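Local structure of uncharacterized protein (Deinococcus radiodurans, 3NQN) at residues G40-S43 with V48-E51; L52-P57 with V62-R67; P81-L84 with A89-A92; F107-Q112 with K145-G150. The protein is of unknown function but binds calcium ions and probably belongs to the Bet v 1-like group, with an antiparallel sheet packed against a long C-terminal helix. All blocks are in the same frame, centred on the assembly; numbering follows the deposited sequence.

Contact 1: G40-S43 with V48-E51; sequences GLDS and VWGE
Asp42 O takes a hydrogen bond from Trp49 N at 2.9 Å and a CA-H...O contact from Val48 CA; it also lies 3.6 Å above the Trp49 ring plane, toward the rim. The return bond, Asp42 N to Trp49 O at 2.9 Å, completes a hydrogen-bonded pair of an antiparallel hairpin. With Trp49 CG set between the backbone N and the carbonyl carbon (chi1 60°), the indole reaches across to the partner strand, where Ser43 CA makes a CH-pi contact over the six-membered ring, 4.1 Å from its centroid. The Asp42 side chain runs alongside, its carboxylate plane 68° from the indole, and one water accepts from Trp49 NE1 (3.0 Å) while donating to Asp42 OD2 (2.7 Å). A serine in place of Trp49 would probably uncover Ser43 CA and cost the water its indole donor. On the other face, Val48 CG1 touches Leu41 CD1 at 3.8 Å, and Ser43 OG bonds to Gln47 O. Strand 41-43 is one of the two edge strands of this chain's sheet; strand 47-56 lies between it and strand 60-73, whose Arg67 makes a cation-pi contact with Trp49, while Pro28 of helix 28-31 packs on Ser43 and Val48.

Contact 2: L52-P57 with V62-R67; sequences LLVTVP and VDLPFR. With CA (calcium ion), chain C.
Val54 and Leu64 make the tight part: Val54 CG2 presses on Leu64 CD1 at 3.5 Å, closer than methyl groups usually come. On the same face Leu52 CD1 reaches the Phe66 ring at CD2, 3.6 Å away, with the side chains about perpendicular. Leu140 and Thr139 of helix 122-153 cover Leu52, and Ala135 and Thr139 cover Val54, so this apolar face looks into the protein. Strands 47-56 and 60-73 form a beta hairpin, tied here by four backbone hydrogen bonds in two hydrogen-bonded pairs, Leu52 with Leu64 and Val54 with Val62. The opposite face has a single apolar touch and the metal's waters. Leu53 CD2 touches Asp63 CB at an ordinary 3.8 Å, Arg39 packs on both residues, and the carboxylate, with Asp63 CG between backbone N and carbonyl carbon (chi1 45°), leads away from Leu53 to a calcium ion. Asp63 OD1 and OD2 bind the calcium ion at 2.5 and 2.6 Å, alongside four waters. One water also donates to Asp63 O at 2.8 Å. Two further atoms from outside these segments complete the shell, among them OD1 of Asp63 of the second subunit, so the metal lies between the chains.

Contact 3: P81-L84 with A89-A92; sequences PLTL and AWVA
Leu84 covers one face of the Trp90 indole with both backbone and side chain: its N lies 3.5 Å above the ring plane, toward the rim, and its CB makes a CH-pi contact 4.0 Å from the centroid of the five-membered ring. Farther along the same ring, Thr83 CA meets Trp90 CH2 at 3.6 Å, and Leu82 O approaches Trp90 CZ3 obliquely at 3.4 Å. Trp90 CG stands between the backbone N and the carbonyl carbon (chi1 58°), which carries the indole toward the loop. At the other end of the contact Pro81 CB touches Ala92 CB at 3.7 Å. A water fills in between, within bonding distance of Leu82 O (2.7 Å) and Val91 O (2.9 Å). Further out, His114 stacks on Trp90, and Leu84 leans on Pro65. Backbone bonds from Leu82 to Arg67 and from Val91 to Pro65 fix both segments on strand 60-73, and Ala89 has backbone bonds to the second subunit. The loop leaving strand 76-81 is thus held on strand 90-99 by dispersion over the indole face, an apolar touch and a shared water, not by direct hydrogen bonds between the two segments.

Contact 4: F107-Q112 with K145-G150; sequences FAFQFQ and KALPEG
Leu147 puts CD1 at the far end of its side chain, anti to CA (chi2 179°), and this one methyl carries the whole contact. Phe109 and Phe111 both set CG anti to the carbonyl carbon, beside the backbone N, with chi1 -70° and -61°, which sends both rings off the strand to where Leu147 CD1 lies. CD1 of Leu147 nestles at the root of the Phe109 ring, 3.3 Å from Phe109 CG and from CD2, shorter than usual carbon contact; the approach is oblique, and the two side chains cross at about a right angle. Phe111 comes head-on to Leu147 and offers its ring edge instead, with CZ 3.9 Å from Leu147 CD1 and the methyl close to the ring plane. An alanine here instead of Phe109 would probably strip that methyl of its nearest neighbour and open a gap between strand and helix. Phe10 and Val35 flank Leu147, while Leu140, Val143 and Ala144 from earlier in the helix line Phe111. Pro148 follows directly, and the helix is kinked there. A methylpentanediol molecule, probably from the crystallisation liquor, sits close to the Phe109 side chain. A long C-terminal helix packed across a curved antiparallel sheet is characteristic of the Bet v 1-like fold, consistent with the clan to which this family is assigned.

All four contacts reach the same antiparallel sheet, but at different depths of it. Contacts 2 and 4 are buried, and helix 122-153 takes part in both: it lies over the strand pair of contact 2 and is itself a partner in contact 4. Contact 3 is on the surface and contact 1 is partly buried, and each turns on a tryptophan face and a water. Contacts 1 and 2 share strand 47-56 and are stitched by Gly50 O to Phe66 N; contact 2 is likewise joined to contact 3 by Arg67 O to Leu82 N, and contact 3 to contact 4 by Ala92 N to Gln112 O. Metal binding distinguishes contact 2, purely apolar touching contact 4.

Contact 1: G40-S43 with V48-E51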
# COMPACT_ATOMS: atom_id res chain seq x y z
N GLY A 40 9.57 0.62 -5.34
CA GLY A 40 9.99 1.15 -4.04
C GLY A 40 11.25 0.50 -3.50
O GLY A 40 11.49 0.50 -2.29
N LEU A 41 12.08 0.01 -4.40
CA LEU A 41 13.30 -0.68 -4.02
C LEU A 41 14.19 0.26 -3.21
O LEU A 41 14.38 1.42 -3.58
CB LEU A 41 14.02 -1.16 -5.27
CG LEU A 41 15.00 -2.31 -5.19
CD1 LEU A 41 14.41 -3.53 -4.45
CD2 LEU A 41 15.42 -2.68 -6.61
N ASP A 42 14.67 -0.21 -2.07
CA ASP A 42 15.59 0.56 -1.26
C ASP A 42 16.44 -0.37 -0.38
O ASP A 42 16.12 -1.57 -0.24
CB ASP A 42 14.83 1.57 -0.39
CG ASP A 42 15.71 2.72 0.07
OD1 ASP A 42 16.76 2.98 -0.57
OD2 ASP A 42 15.35 3.37 1.07
N SER A 43 17.51 0.18 0.19
CA SER A 43 18.44 -0.60 1.03
C SER A 43 19.26 0.30 1.93
O SER A 43 19.58 1.43 1.56
CB SER A 43 19.40 -1.40 0.15
OG SER A 43 20.39 -2.04 0.95
N VAL A 48 17.61 -5.31 1.92
CA VAL A 48 16.99 -4.73 0.74
C VAL A 48 15.49 -4.96 0.85
O VAL A 48 15.05 -6.02 1.35
CB VAL A 48 17.54 -5.39 -0.57
CG1 VAL A 48 16.79 -4.87 -1.80
CG2 VAL A 48 19.05 -5.15 -0.70
N TRP A 49 14.70 -3.99 0.43
CA TRP A 49 13.24 -4.13 0.50
C TRP A 49 12.53 -3.41 -0.64
O TRP A 49 13.11 -2.56 -1.33
CB TRP A 49 12.70 -3.66 1.85
CG TRP A 49 13.00 -2.22 2.19
CD1 TRP A 49 12.19 -1.14 1.95
CD2 TRP A 49 14.16 -1.72 2.84
NE1 TRP A 49 12.80 0.02 2.41
CE2 TRP A 49 14.01 -0.31 2.96
CE3 TRP A 49 15.34 -2.31 3.33
CZ2 TRP A 49 14.98 0.49 3.55
CZ3 TRP A 49 16.30 -1.51 3.91
CH2 TRP A 49 16.11 -0.12 4.02
N GLY A 50 11.26 -3.75 -0.82
CA GLY A 50 10.47 -3.19 -1.88
C GLY A 50 9.14 -3.88 -1.95
O GLY A 50 8.68 -4.45 -0.96
N GLU A 51 8.52 -3.88 -3.12
CA GLU A 51 7.22 -4.51 -3.27
C GLU A 51 6.98 -4.96 -4.70
O GLU A 51 7.54 -4.40 -5.64
CB GLU A 51 6.11 -3.53 -2.81
CG GLU A 51 6.11 -2.20 -3.55
CD GLU A 51 5.38 -1.06 -2.82
OE1 GLU A 51 5.00 -1.21 -1.64
OE2 GLU A 51 5.22 -0.00 -3.45
O HOH W 1 12.84 2.91 1.79

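Contact 2: L52-P57 with V62-R67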
# COMPACT_ATOMS: atom_id res chain seq x y z
N LEU A 52 6.21 -6.03 -4.85
CA LEU A 52 5.75 -6.47 -6.14
C LEU A 52 4.28 -6.10 -6.24
O LEU A 52 3.58 -6.07 -5.22
CB LEU A 52 5.90 -7.98 -6.31
CG LEU A 52 7.31 -8.57 -6.35
CD1 LEU A 52 8.00 -8.34 -5.03
CD2 LEU A 52 7.25 -10.08 -6.68
N LEU A 53 3.81 -5.86 -7.46
CA LEU A 53 2.43 -5.46 -7.67
C LEU A 53 1.61 -6.60 -8.27
O LEU A 53 1.95 -7.14 -9.31
CB LEU A 53 2.35 -4.23 -8.58
CG LEU A 53 3.09 -2.96 -8.09
CD1 LEU A 53 2.86 -1.81 -9.08
CD2 LEU A 53 2.64 -2.57 -6.71
N VAL A 54 0.57 -7.00 -7.55
CA VAL A 54 -0.39 -7.98 -8.03
C VAL A 54 -1.65 -7.23 -8.44
O VAL A 54 -2.29 -6.57 -7.60
CB VAL A 54 -0.75 -9.01 -6.93
CG1 VAL A 54 -1.83 -10.00 -7.45
CG2 VAL A 54 0.50 -9.75 -6.46
N THR A 55 -2.01 -7.32 -9.71
CA THR A 55 -3.17 -6.63 -10.25
C THR A 55 -4.39 -7.52 -10.27
O THR A 55 -4.38 -8.58 -10.88
CB THR A 55 -2.90 -6.11 -11.68
OG1 THR A 55 -1.79 -5.22 -11.66
CG2 THR A 55 -4.11 -5.38 -12.23
N VAL A 56 -5.43 -7.10 -9.55
CA VAL A 56 -6.69 -7.81 -9.59
C VAL A 56 -7.79 -6.82 -9.91
O VAL A 56 -7.60 -5.60 -9.77
CB VAL A 56 -7.00 -8.55 -8.26
CG1 VAL A 56 -5.92 -9.58 -7.96
CG2 VAL A 56 -7.15 -7.56 -7.08
N PRO A 57 -8.95 -7.33 -10.35
CA PRO A 57 -10.03 -6.42 -10.67
C PRO A 57 -10.52 -5.62 -9.47
O PRO A 57 -10.55 -6.12 -8.34
CB PRO A 57 -11.15 -7.36 -11.19
CG PRO A 57 -10.43 -8.57 -11.68
CD PRO A 57 -9.24 -8.72 -10.78
N VAL A 62 -2.25 -4.17 -6.22
CA VAL A 62 -2.08 -4.43 -4.80
C VAL A 62 -0.61 -4.74 -4.56
O VAL A 62 -0.05 -5.62 -5.20
CB VAL A 62 -2.94 -5.63 -4.33
CG1 VAL A 62 -2.70 -5.91 -2.80
CG2 VAL A 62 -4.43 -5.35 -4.61
N ASP A 63 0.01 -3.97 -3.67
CA ASP A 63 1.44 -4.12 -3.39
C ASP A 63 1.70 -5.16 -2.31
O ASP A 63 1.06 -5.14 -1.25
CB ASP A 63 2.05 -2.78 -2.98
CG ASP A 63 1.18 -2.03 -1.97
OD1 ASP A 63 0.05 -1.60 -2.34
OD2 ASP A 63 1.62 -1.87 -0.82
N LEU A 64 2.61 -6.08 -2.60
CA LEU A 64 3.05 -7.11 -1.66
C LEU A 64 4.51 -6.83 -1.31
O LEU A 64 5.40 -6.88 -2.19
CB LEU A 64 2.94 -8.52 -2.29
CG LEU A 64 1.56 -9.19 -2.42
CD1 LEU A 64 0.58 -8.37 -3.27
CD2 LEU A 64 1.73 -10.63 -2.99
N PRO A 65 4.78 -6.53 -0.03
CA PRO A 65 6.14 -6.18 0.31
C PRO A 65 7.07 -7.40 0.40
O PRO A 65 6.60 -8.55 0.48
CB PRO A 65 5.99 -5.52 1.68
CG PRO A 65 4.80 -6.18 2.28
CD PRO A 65 3.88 -6.47 1.14
N PHE A 66 8.36 -7.13 0.31
CA PHE A 66 9.39 -8.10 0.61
C PHE A 66 10.51 -7.36 1.30
O PHE A 66 10.64 -6.13 1.14
CB PHE A 66 9.93 -8.80 -0.63
CG PHE A 66 10.83 -7.93 -1.49
CD1 PHE A 66 12.21 -7.86 -1.26
CD2 PHE A 66 10.31 -7.19 -2.54
CE1 PHE A 66 13.02 -7.07 -2.04
CE2 PHE A 66 11.12 -6.39 -3.31
CZ PHE A 66 12.49 -6.33 -3.05
N ARG A 67 11.30 -8.10 2.06
CA ARG A 67 12.47 -7.59 2.69
C ARG A 67 13.45 -8.76 2.82
O ARG A 67 13.08 -9.85 3.30
CB ARG A 67 12.13 -7.02 4.06
CG ARG A 67 13.22 -6.16 4.67
CD ARG A 67 12.71 -5.41 5.93
NE ARG A 67 13.63 -4.35 6.36
CZ ARG A 67 13.42 -3.03 6.23
NH1 ARG A 67 12.29 -2.56 5.69
NH2 ARG A 67 14.34 -2.18 6.65
CA CA C . -0.66 -0.89 -0.06
O HOH W 2 -0.70 -3.44 0.16
O HOH W 3 0.76 -0.53 1.88
O HOH W 4 0.41 1.01 -0.82
O HOH W 5 -2.73 -0.52 -1.35

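Contact 3: P81-L84 with A89-A92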
# COMPACT_ATOMS: atom_id res chain seq x y z
N PRO A 81 15.53 -14.10 2.44
CA PRO A 81 14.26 -13.45 2.75
C PRO A 81 13.92 -13.41 4.21
O PRO A 81 14.24 -14.34 4.95
CB PRO A 81 13.24 -14.31 2.00
CG PRO A 81 13.84 -15.64 1.94
CD PRO A 81 15.32 -15.39 1.77
N LEU A 82 13.30 -12.32 4.63
CA LEU A 82 12.78 -12.20 5.98
C LEU A 82 11.29 -12.48 5.97
O LEU A 82 10.59 -12.17 5.00
CB LEU A 82 13.07 -10.83 6.56
CG LEU A 82 14.56 -10.49 6.67
CD1 LEU A 82 14.74 -9.18 7.40
CD2 LEU A 82 15.33 -11.62 7.37
N THR A 83 10.82 -13.10 7.04
CA THR A 83 9.41 -13.42 7.20
C THR A 83 8.65 -12.15 7.55
O THR A 83 9.06 -11.40 8.45
CB THR A 83 9.22 -14.44 8.33
OG1 THR A 83 9.99 -15.61 8.05
CG2 THR A 83 7.75 -14.83 8.48
N LEU A 84 7.57 -11.88 6.83
CA LEU A 84 6.72 -10.72 7.13
C LEU A 84 5.40 -11.22 7.75
O LEU A 84 5.19 -12.41 7.87
CB LEU A 84 6.52 -9.86 5.88
CG LEU A 84 7.83 -9.38 5.23
CD1 LEU A 84 7.54 -8.51 4.01
CD2 LEU A 84 8.70 -8.62 6.21
N ALA A 89 -0.79 -10.20 2.27
CA ALA A 89 0.06 -10.99 1.39
C ALA A 89 1.43 -10.34 1.24
O ALA A 89 1.55 -9.12 1.26
CB ALA A 89 -0.59 -11.16 0.04
N TRP A 90 2.46 -11.17 1.14
CA TRP A 90 3.82 -10.69 1.04
C TRP A 90 4.63 -11.66 0.17
O TRP A 90 4.13 -12.71 -0.21
CB TRP A 90 4.45 -10.53 2.43
CG TRP A 90 4.48 -11.82 3.29
CD1 TRP A 90 3.45 -12.35 4.01
CD2 TRP A 90 5.63 -12.64 3.58
NE1 TRP A 90 3.86 -13.48 4.69
CE2 TRP A 90 5.19 -13.69 4.43
CE3 TRP A 90 6.97 -12.63 3.15
CZ2 TRP A 90 6.06 -14.69 4.88
CZ3 TRP A 90 7.83 -13.62 3.60
CH2 TRP A 90 7.36 -14.64 4.46
N VAL A 91 5.84 -11.25 -0.19
CA VAL A 91 6.70 -12.04 -1.04
C VAL A 91 8.05 -12.27 -0.37
O VAL A 91 8.57 -11.38 0.32
CB VAL A 91 6.94 -11.31 -2.41
CG1 VAL A 91 8.00 -12.04 -3.26
CG2 VAL A 91 5.64 -11.16 -3.18
N ALA A 92 8.58 -13.49 -0.53
CA ALA A 92 9.94 -13.85 -0.10
C ALA A 92 10.82 -13.86 -1.35
O ALA A 92 10.59 -14.65 -2.26
CB ALA A 92 9.95 -15.21 0.51
O HOH W 6 10.20 -10.90 2.63

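Contact 4: F107-Q112 with K145-G150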
# COMPACT_ATOMS: atom_id res chain seq x y z
N PHE A 107 23.75 -16.06 -11.67
CA PHE A 107 22.66 -15.64 -10.81
C PHE A 107 21.58 -16.70 -10.75
O PHE A 107 21.33 -17.40 -11.74
CB PHE A 107 22.03 -14.35 -11.37
CG PHE A 107 22.97 -13.19 -11.40
CD1 PHE A 107 23.06 -12.33 -10.32
CD2 PHE A 107 23.75 -12.93 -12.54
CE1 PHE A 107 23.95 -11.25 -10.34
CE2 PHE A 107 24.61 -11.85 -12.57
CZ PHE A 107 24.71 -11.00 -11.47
N ALA A 108 20.96 -16.83 -9.58
CA ALA A 108 19.77 -17.62 -9.38
C ALA A 108 18.87 -16.83 -8.42
O ALA A 108 19.33 -16.37 -7.35
CB ALA A 108 20.12 -18.98 -8.77
N PHE A 109 17.62 -16.65 -8.80
CA PHE A 109 16.62 -15.98 -7.95
C PHE A 109 15.42 -16.85 -7.74
O PHE A 109 15.02 -17.59 -8.65
CB PHE A 109 16.18 -14.68 -8.57
CG PHE A 109 17.23 -13.63 -8.56
CD1 PHE A 109 17.37 -12.79 -7.46
CD2 PHE A 109 18.12 -13.51 -9.61
CE1 PHE A 109 18.36 -11.84 -7.42
CE2 PHE A 109 19.12 -12.55 -9.57
CZ PHE A 109 19.23 -11.72 -8.46
N GLN A 110 14.86 -16.80 -6.54
CA GLN A 110 13.62 -17.55 -6.23
C GLN A 110 12.63 -16.60 -5.54
O GLN A 110 13.02 -15.74 -4.75
CB GLN A 110 13.89 -18.79 -5.36
CG GLN A 110 15.04 -19.70 -5.85
CD GLN A 110 16.42 -19.19 -5.44
OE1 GLN A 110 16.60 -18.68 -4.36
NE2 GLN A 110 17.39 -19.36 -6.32
N PHE A 111 11.35 -16.72 -5.92
CA PHE A 111 10.29 -15.90 -5.36
C PHE A 111 9.19 -16.79 -4.88
O PHE A 111 8.83 -17.76 -5.54
CB PHE A 111 9.70 -14.96 -6.42
CG PHE A 111 10.67 -14.02 -6.99
CD1 PHE A 111 11.46 -14.39 -8.09
CD2 PHE A 111 10.78 -12.73 -6.50
CE1 PHE A 111 12.35 -13.50 -8.64
CE2 PHE A 111 11.65 -11.84 -7.05
CZ PHE A 111 12.45 -12.22 -8.13
N GLN A 112 8.64 -16.45 -3.71
CA GLN A 112 7.51 -17.18 -3.16
C GLN A 112 6.49 -16.15 -2.65
O GLN A 112 6.84 -15.24 -1.91
CB GLN A 112 7.99 -18.11 -2.03
CG GLN A 112 6.85 -18.81 -1.24
CD GLN A 112 6.35 -20.08 -1.92
OE1 GLN A 112 7.11 -20.80 -2.56
NE2 GLN A 112 5.07 -20.37 -1.73
N LYS A 145 11.07 -13.52 -15.05
CA LYS A 145 11.43 -13.56 -16.46
C LYS A 145 12.17 -12.33 -16.94
O LYS A 145 12.95 -12.42 -17.88
CB LYS A 145 10.19 -13.79 -17.31
CG LYS A 145 9.64 -15.22 -17.21
CD LYS A 145 8.40 -15.35 -18.06
CE LYS A 145 7.75 -16.71 -17.90
NZ LYS A 145 6.41 -16.76 -18.56
N ALA A 146 11.96 -11.17 -16.30
CA ALA A 146 12.62 -9.94 -16.71
C ALA A 146 13.98 -9.72 -16.03
O ALA A 146 14.73 -8.82 -16.41
CB ALA A 146 11.69 -8.70 -16.48
N LEU A 147 14.32 -10.54 -15.04
CA LEU A 147 15.56 -10.34 -14.28
C LEU A 147 16.84 -10.30 -15.12
O LEU A 147 17.68 -9.46 -14.89
CB LEU A 147 15.71 -11.37 -13.14
CG LEU A 147 15.12 -10.97 -11.81
CD1 LEU A 147 15.32 -12.11 -10.79
CD2 LEU A 147 15.73 -9.65 -11.30
N PRO A 148 17.00 -11.24 -16.07
CA PRO A 148 18.23 -11.17 -16.86
C PRO A 148 18.40 -9.82 -17.58
O PRO A 148 19.48 -9.26 -17.60
CB PRO A 148 18.08 -12.32 -17.85
CG PRO A 148 17.24 -13.36 -17.06
CD PRO A 148 16.28 -12.52 -16.26
N GLU A 149 17.31 -9.33 -18.17
CA GLU A 149 17.29 -8.04 -18.83
C GLU A 149 17.67 -6.93 -17.84
O GLU A 149 18.54 -6.10 -18.12
CB GLU A 149 15.87 -7.78 -19.38
CG GLU A 149 15.71 -6.45 -20.15
CD GLU A 149 14.29 -6.22 -20.63
OE1 GLU A 149 13.32 -6.51 -19.87
OE2 GLU A 149 14.13 -5.71 -21.77
N GLY A 150 17.06 -6.98 -16.65
CA GLY A 150 17.31 -5.98 -15.61
C GLY A 150 18.72 -5.97 -15.09
O GLY A 150 19.32 -4.91 -14.95